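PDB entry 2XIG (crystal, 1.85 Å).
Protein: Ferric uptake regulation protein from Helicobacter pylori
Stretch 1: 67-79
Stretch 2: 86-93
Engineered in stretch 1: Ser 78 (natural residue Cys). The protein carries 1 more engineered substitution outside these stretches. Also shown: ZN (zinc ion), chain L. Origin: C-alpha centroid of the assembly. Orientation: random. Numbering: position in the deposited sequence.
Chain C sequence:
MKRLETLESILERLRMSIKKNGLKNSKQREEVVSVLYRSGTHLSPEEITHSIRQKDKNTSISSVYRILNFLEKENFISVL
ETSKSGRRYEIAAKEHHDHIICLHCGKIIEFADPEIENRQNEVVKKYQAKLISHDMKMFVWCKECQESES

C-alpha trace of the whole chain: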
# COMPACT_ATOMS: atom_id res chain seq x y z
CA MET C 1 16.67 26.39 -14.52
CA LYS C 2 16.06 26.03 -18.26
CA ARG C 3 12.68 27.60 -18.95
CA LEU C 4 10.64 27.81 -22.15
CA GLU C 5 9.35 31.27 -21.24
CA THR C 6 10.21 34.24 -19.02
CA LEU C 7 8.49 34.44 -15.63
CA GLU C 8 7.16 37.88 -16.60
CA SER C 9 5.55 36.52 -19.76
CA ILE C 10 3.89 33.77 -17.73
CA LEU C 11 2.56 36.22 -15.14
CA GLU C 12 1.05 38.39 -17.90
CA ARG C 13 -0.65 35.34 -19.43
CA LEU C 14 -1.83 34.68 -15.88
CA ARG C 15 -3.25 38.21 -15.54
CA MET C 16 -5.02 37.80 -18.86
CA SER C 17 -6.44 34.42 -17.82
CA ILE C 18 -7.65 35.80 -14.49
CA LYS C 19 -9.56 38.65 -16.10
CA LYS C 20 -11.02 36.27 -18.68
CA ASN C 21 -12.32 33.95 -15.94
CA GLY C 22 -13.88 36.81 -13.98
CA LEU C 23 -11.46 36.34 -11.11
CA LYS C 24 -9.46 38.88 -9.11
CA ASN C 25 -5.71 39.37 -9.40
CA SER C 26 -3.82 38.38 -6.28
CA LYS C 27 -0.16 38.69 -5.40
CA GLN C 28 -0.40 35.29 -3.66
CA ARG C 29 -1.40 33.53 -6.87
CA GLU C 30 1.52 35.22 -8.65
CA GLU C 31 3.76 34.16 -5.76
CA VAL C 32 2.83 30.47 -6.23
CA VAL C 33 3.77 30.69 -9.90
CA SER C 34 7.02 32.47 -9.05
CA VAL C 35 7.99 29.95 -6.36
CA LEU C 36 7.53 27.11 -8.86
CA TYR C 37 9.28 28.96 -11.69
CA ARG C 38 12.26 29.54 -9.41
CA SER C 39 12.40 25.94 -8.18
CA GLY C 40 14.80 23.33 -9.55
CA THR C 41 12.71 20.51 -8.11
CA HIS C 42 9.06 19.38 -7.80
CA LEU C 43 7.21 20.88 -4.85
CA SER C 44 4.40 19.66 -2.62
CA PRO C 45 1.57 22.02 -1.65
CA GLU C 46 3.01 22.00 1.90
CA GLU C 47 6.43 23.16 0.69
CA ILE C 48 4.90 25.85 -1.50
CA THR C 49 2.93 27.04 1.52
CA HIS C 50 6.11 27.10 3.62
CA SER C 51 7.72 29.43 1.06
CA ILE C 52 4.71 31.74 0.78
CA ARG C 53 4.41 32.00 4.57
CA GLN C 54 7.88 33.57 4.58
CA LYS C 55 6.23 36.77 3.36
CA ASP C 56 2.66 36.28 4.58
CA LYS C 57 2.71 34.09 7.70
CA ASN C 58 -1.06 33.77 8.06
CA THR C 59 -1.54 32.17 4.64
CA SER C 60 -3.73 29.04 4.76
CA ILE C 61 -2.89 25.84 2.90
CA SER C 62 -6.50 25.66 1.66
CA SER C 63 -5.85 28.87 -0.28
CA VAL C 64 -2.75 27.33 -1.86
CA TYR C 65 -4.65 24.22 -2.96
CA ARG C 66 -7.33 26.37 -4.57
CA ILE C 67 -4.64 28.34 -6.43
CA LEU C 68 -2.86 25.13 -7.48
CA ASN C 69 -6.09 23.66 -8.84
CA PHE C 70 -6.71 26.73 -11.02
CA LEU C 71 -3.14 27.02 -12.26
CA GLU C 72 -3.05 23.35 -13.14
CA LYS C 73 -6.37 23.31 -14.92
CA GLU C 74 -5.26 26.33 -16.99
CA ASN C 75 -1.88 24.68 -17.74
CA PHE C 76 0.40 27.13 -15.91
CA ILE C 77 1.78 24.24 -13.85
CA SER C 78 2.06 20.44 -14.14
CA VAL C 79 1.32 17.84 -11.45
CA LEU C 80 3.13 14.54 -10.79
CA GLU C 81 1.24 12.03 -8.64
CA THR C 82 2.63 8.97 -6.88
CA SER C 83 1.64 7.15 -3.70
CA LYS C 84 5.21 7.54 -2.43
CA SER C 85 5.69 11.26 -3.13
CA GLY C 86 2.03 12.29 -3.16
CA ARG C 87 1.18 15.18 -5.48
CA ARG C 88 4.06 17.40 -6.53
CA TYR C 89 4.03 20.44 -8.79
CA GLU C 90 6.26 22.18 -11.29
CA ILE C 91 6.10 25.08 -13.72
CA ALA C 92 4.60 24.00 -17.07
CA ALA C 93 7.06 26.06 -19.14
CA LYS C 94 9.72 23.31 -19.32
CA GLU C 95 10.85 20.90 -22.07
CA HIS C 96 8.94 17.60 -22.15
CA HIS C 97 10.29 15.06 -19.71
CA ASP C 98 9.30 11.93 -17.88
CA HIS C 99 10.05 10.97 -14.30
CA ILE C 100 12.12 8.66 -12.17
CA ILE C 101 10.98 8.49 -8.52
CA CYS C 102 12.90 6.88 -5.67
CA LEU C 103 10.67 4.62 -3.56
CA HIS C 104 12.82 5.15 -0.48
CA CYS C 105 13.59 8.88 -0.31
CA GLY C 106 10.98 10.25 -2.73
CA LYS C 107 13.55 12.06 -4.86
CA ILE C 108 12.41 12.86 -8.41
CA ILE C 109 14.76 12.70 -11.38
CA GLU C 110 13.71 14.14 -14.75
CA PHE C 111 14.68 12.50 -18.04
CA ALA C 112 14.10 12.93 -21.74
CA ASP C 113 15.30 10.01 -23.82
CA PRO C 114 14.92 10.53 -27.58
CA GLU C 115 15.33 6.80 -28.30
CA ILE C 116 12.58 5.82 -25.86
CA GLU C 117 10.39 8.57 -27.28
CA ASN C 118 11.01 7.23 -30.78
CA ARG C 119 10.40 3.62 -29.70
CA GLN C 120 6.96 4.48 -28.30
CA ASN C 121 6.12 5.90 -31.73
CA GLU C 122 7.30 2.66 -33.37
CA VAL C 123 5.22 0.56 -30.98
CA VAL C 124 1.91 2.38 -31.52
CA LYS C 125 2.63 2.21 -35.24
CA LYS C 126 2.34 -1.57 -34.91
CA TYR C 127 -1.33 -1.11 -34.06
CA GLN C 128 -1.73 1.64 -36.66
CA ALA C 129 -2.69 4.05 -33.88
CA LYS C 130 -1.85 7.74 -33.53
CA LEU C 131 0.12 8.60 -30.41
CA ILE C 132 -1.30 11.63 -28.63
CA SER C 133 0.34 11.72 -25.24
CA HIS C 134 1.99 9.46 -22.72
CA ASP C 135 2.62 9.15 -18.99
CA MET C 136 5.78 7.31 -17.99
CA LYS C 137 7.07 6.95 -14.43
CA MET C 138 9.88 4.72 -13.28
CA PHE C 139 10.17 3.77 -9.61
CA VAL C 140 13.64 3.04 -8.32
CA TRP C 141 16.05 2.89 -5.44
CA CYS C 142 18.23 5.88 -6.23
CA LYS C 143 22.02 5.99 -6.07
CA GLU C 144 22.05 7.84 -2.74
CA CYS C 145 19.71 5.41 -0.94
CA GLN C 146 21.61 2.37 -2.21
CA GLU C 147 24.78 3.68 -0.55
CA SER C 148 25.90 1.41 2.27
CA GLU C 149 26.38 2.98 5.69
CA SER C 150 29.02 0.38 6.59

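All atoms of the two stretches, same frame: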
# COMPACT_ATOMS: atom_id res chain seq x y z
N ILE C 67 -5.52 27.76 -5.42
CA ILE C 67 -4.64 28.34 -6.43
C ILE C 67 -4.01 27.27 -7.34
O ILE C 67 -3.99 27.43 -8.57
CB ILE C 67 -3.53 29.18 -5.77
CG1 ILE C 67 -4.11 30.49 -5.22
CG2 ILE C 67 -2.39 29.45 -6.75
CD1 ILE C 67 -3.13 31.29 -4.39
N LEU C 68 -3.49 26.20 -6.73
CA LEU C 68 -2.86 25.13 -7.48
C LEU C 68 -3.84 24.47 -8.44
O LEU C 68 -3.50 24.17 -9.58
CB LEU C 68 -2.26 24.07 -6.53
CG LEU C 68 -1.00 24.51 -5.79
CD1 LEU C 68 -0.57 23.48 -4.74
CD2 LEU C 68 0.14 24.77 -6.76
N ASN C 69 -5.07 24.26 -7.99
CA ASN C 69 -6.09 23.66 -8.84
C ASN C 69 -6.39 24.51 -10.08
O ASN C 69 -6.53 23.98 -11.18
CB ASN C 69 -7.37 23.37 -8.06
CG ASN C 69 -7.20 22.22 -7.07
OD1 ASN C 69 -6.46 21.27 -7.33
ND2 ASN C 69 -7.89 22.30 -5.94
N PHE C 70 -6.50 25.82 -9.89
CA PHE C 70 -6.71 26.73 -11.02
C PHE C 70 -5.53 26.72 -11.99
O PHE C 70 -5.70 26.55 -13.20
CB PHE C 70 -6.94 28.16 -10.54
CG PHE C 70 -7.04 29.15 -11.66
CD1 PHE C 70 -5.93 29.85 -12.10
CD2 PHE C 70 -8.25 29.36 -12.31
CE1 PHE C 70 -6.02 30.76 -13.15
CE2 PHE C 70 -8.35 30.27 -13.37
CZ PHE C 70 -7.23 30.96 -13.78
N LEU C 71 -4.34 26.96 -11.45
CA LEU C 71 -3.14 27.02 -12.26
C LEU C 71 -2.94 25.74 -13.05
O LEU C 71 -2.49 25.77 -14.18
CB LEU C 71 -1.91 27.27 -11.38
CG LEU C 71 -1.82 28.64 -10.71
CD1 LEU C 71 -0.58 28.66 -9.82
CD2 LEU C 71 -1.76 29.78 -11.78
N GLU C 72 -3.27 24.60 -12.45
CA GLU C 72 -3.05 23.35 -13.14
C GLU C 72 -4.11 23.12 -14.21
O GLU C 72 -3.82 22.62 -15.29
CB GLU C 72 -2.99 22.18 -12.14
CG GLU C 72 -4.24 21.34 -12.07
CD GLU C 72 -4.10 20.01 -12.77
OE1 GLU C 72 -3.46 19.95 -13.84
OE2 GLU C 72 -4.61 19.00 -12.22
N LYS C 73 -5.34 23.51 -13.92
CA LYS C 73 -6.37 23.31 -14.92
C LYS C 73 -6.20 24.24 -16.12
O LYS C 73 -6.60 23.90 -17.23
CB LYS C 73 -7.77 23.38 -14.32
CG LYS C 73 -8.47 24.70 -14.43
CD LYS C 73 -9.92 24.52 -14.05
CE LYS C 73 -10.78 25.59 -14.67
NZ LYS C 73 -10.57 25.64 -16.14
N GLU C 74 -5.57 25.40 -15.90
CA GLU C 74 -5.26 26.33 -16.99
C GLU C 74 -3.83 26.16 -17.55
O GLU C 74 -3.35 27.00 -18.30
CB GLU C 74 -5.45 27.77 -16.53
CG GLU C 74 -6.89 28.11 -16.12
CD GLU C 74 -7.88 27.93 -17.26
OE1 GLU C 74 -7.55 28.28 -18.41
OE2 GLU C 74 -9.01 27.45 -17.00
N ASN C 75 -3.17 25.07 -17.17
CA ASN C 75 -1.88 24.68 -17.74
C ASN C 75 -0.70 25.62 -17.46
O ASN C 75 0.24 25.68 -18.25
CB ASN C 75 -2.01 24.43 -19.25
CG ASN C 75 -2.93 23.26 -19.56
OD1 ASN C 75 -3.40 22.56 -18.66
ND2 ASN C 75 -3.19 23.04 -20.84
N PHE C 76 -0.74 26.32 -16.33
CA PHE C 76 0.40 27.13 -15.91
C PHE C 76 1.42 26.26 -15.16
O PHE C 76 2.60 26.60 -15.09
CB PHE C 76 -0.04 28.31 -15.04
CG PHE C 76 -0.72 29.40 -15.82
CD1 PHE C 76 0.01 30.32 -16.54
CD2 PHE C 76 -2.11 29.50 -15.83
CE1 PHE C 76 -0.62 31.32 -17.27
CE2 PHE C 76 -2.74 30.50 -16.55
CZ PHE C 76 -1.99 31.41 -17.28
N ILE C 77 0.93 25.16 -14.59
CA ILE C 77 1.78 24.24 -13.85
C ILE C 77 1.39 22.80 -14.19
O ILE C 77 0.29 22.57 -14.70
CB ILE C 77 1.68 24.47 -12.32
CG1 ILE C 77 0.27 24.12 -11.80
CG2 ILE C 77 2.03 25.90 -11.97
CD1 ILE C 77 0.09 24.34 -10.29
N SER C 78 2.30 21.86 -13.93
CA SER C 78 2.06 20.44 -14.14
C SER C 78 2.11 19.73 -12.80
O SER C 78 2.88 20.13 -11.92
CB SER C 78 3.14 19.83 -15.04
OG SER C 78 3.45 20.69 -16.12
N VAL C 79 1.32 18.67 -12.66
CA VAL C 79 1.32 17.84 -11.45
C VAL C 79 1.86 16.43 -11.71
O VAL C 79 1.61 15.84 -12.77
CB VAL C 79 -0.10 17.77 -10.80
CG1 VAL C 79 -1.09 17.06 -11.73
CG2 VAL C 79 -0.06 17.08 -9.44
N GLY C 86 3.27 11.53 -3.14
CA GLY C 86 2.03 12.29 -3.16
C GLY C 86 2.00 13.16 -4.40
O GLY C 86 2.65 12.83 -5.40
N ARG C 87 1.26 14.26 -4.34
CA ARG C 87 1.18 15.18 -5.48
C ARG C 87 2.30 16.20 -5.39
O ARG C 87 2.52 16.81 -4.35
CB ARG C 87 -0.18 15.89 -5.51
CG ARG C 87 -1.34 14.99 -5.92
CD ARG C 87 -2.69 15.70 -5.81
NE ARG C 87 -3.00 16.51 -6.99
CZ ARG C 87 -3.77 16.10 -8.00
NH1 ARG C 87 -4.32 14.90 -7.96
NH2 ARG C 87 -3.99 16.90 -9.03
N ARG C 88 3.01 16.39 -6.50
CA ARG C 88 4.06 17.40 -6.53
C ARG C 88 3.95 18.22 -7.82
O ARG C 88 3.51 17.71 -8.84
CB ARG C 88 5.44 16.77 -6.36
CG ARG C 88 5.70 16.34 -4.91
CD ARG C 88 7.11 15.89 -4.66
NE ARG C 88 7.57 16.33 -3.34
CZ ARG C 88 7.12 15.85 -2.19
NH1 ARG C 88 6.19 14.91 -2.18
NH2 ARG C 88 7.59 16.31 -1.04
N TYR C 89 4.33 19.48 -7.73
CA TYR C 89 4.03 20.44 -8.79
C TYR C 89 5.28 21.08 -9.38
O TYR C 89 6.30 21.23 -8.71
CB TYR C 89 3.11 21.54 -8.26
CG TYR C 89 1.71 21.07 -7.93
CD1 TYR C 89 0.68 21.20 -8.86
CD2 TYR C 89 1.41 20.50 -6.70
CE1 TYR C 89 -0.60 20.78 -8.57
CE2 TYR C 89 0.13 20.06 -6.41
CZ TYR C 89 -0.87 20.20 -7.35
OH TYR C 89 -2.14 19.77 -7.07
N GLU C 90 5.17 21.49 -10.64
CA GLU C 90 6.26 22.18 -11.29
C GLU C 90 5.70 23.13 -12.34
O GLU C 90 4.56 22.98 -12.79
CB GLU C 90 7.20 21.19 -11.96
CG GLU C 90 6.50 20.27 -12.95
CD GLU C 90 7.45 19.27 -13.59
OE1 GLU C 90 8.59 19.66 -13.91
OE2 GLU C 90 7.04 18.10 -13.77
N ILE C 91 6.51 24.11 -12.71
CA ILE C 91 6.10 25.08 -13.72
C ILE C 91 5.94 24.34 -15.05
O ILE C 91 6.71 23.44 -15.37
CB ILE C 91 7.14 26.22 -13.80
CG1 ILE C 91 6.56 27.46 -14.48
CG2 ILE C 91 8.44 25.73 -14.43
CD1 ILE C 91 5.49 28.17 -13.67
N ALA C 92 4.91 24.70 -15.82
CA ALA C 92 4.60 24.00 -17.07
C ALA C 92 5.57 24.38 -18.19
O ALA C 92 5.76 23.61 -19.12
CB ALA C 92 3.16 24.30 -17.49
N ALA C 93 6.18 25.55 -18.08
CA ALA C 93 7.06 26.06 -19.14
C ALA C 93 8.45 25.43 -19.11
O ALA C 93 9.46 26.12 -18.92
CB ALA C 93 7.15 27.58 -19.04
ZN ZN L . 8.81 17.10 -13.92
O HOH W 1 -3.98 20.31 -8.69
O HOH W 2 4.22 27.75 -17.09
O HOH W 3 6.27 20.77 -16.70

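What holds the two stretches in register? Strand 77-79 runs antiparallel to strand 86-91, and their backbones share a short ladder. Ser 78 N donates to Glu 90 O at 2.8 Å, and Glu 90 N returns a hydrogen bond to Ser 78 O at 3.0 Å. Just past the end of strand 86-91, Ala 92 N donates to the O atom of Phe 76, the residue before strand 77-79, at 3.1 Å, so the pairing reaches into the turn that follows the helix. Flanking residues add CA-H...O contacts, with Tyr 89 CA 3.3 Å from Ser 78 O and Val 79 CA 3.4 Å from Arg 88 O.

Why does the Tyr 89 ring lie where it does? Its side chain leaves the sheet on the same face as Val 79, and with chi1 at m and chi2 near -95° the ring slots between the strand and the helix. Val 79, in its p rotamer, sets CG2 over one ring face, 4.0 Å from the centroid; Leu 68 CD1 covers the opposite face at 4.2 Å from the centroid. Both are CH-pi contacts close to the ring normal. Leu 68 adopts the m, t rotamer, and its CB points from the helix toward the strand. Ile 77 adds its own tip, since p and t torsions carry CD1 to 3.5 Å from Tyr 89 CD1.

How do polar groups finish this face? The Tyr 89 hydroxyl lies beyond the packed ring, where Arg 87 NE gives Tyr 89 OH a weak hydrogen bond of 3.4 Å. The Arg 87 chain is extended through chi2 and then bends at chi3 (p), so its end comes nearer the helix than its sideways CB suggests. There Glu 72 OE2 approaches the guanidinium edge, 3.9 Å from Arg 87 NH2, a long salt bridge. A water links Tyr 89 OH (2.5 Å) to Asn 69 OD1 (3.0 Å), tying the hydroxyl to the helix.

What happens on the face carrying Ser 78 and Glu 90? Ser 78 is an engineered replacement for Cys; its CB packs 4.0 Å from Glu 90 CG, and its OG lies 3.6 Å from Ala 92 CA. One water bridges Ser 78 OG (2.9 Å) and Ile 91 O (3.0 Å). Glu 90 has chi1 at p and an extended chi2, which carries its carboxylate out to the zinc ion: Glu 90 OE2 binds ZN at 2.0 Å and Glu 90 OE1 at 2.6 Å, with further ligands elsewhere in the structure.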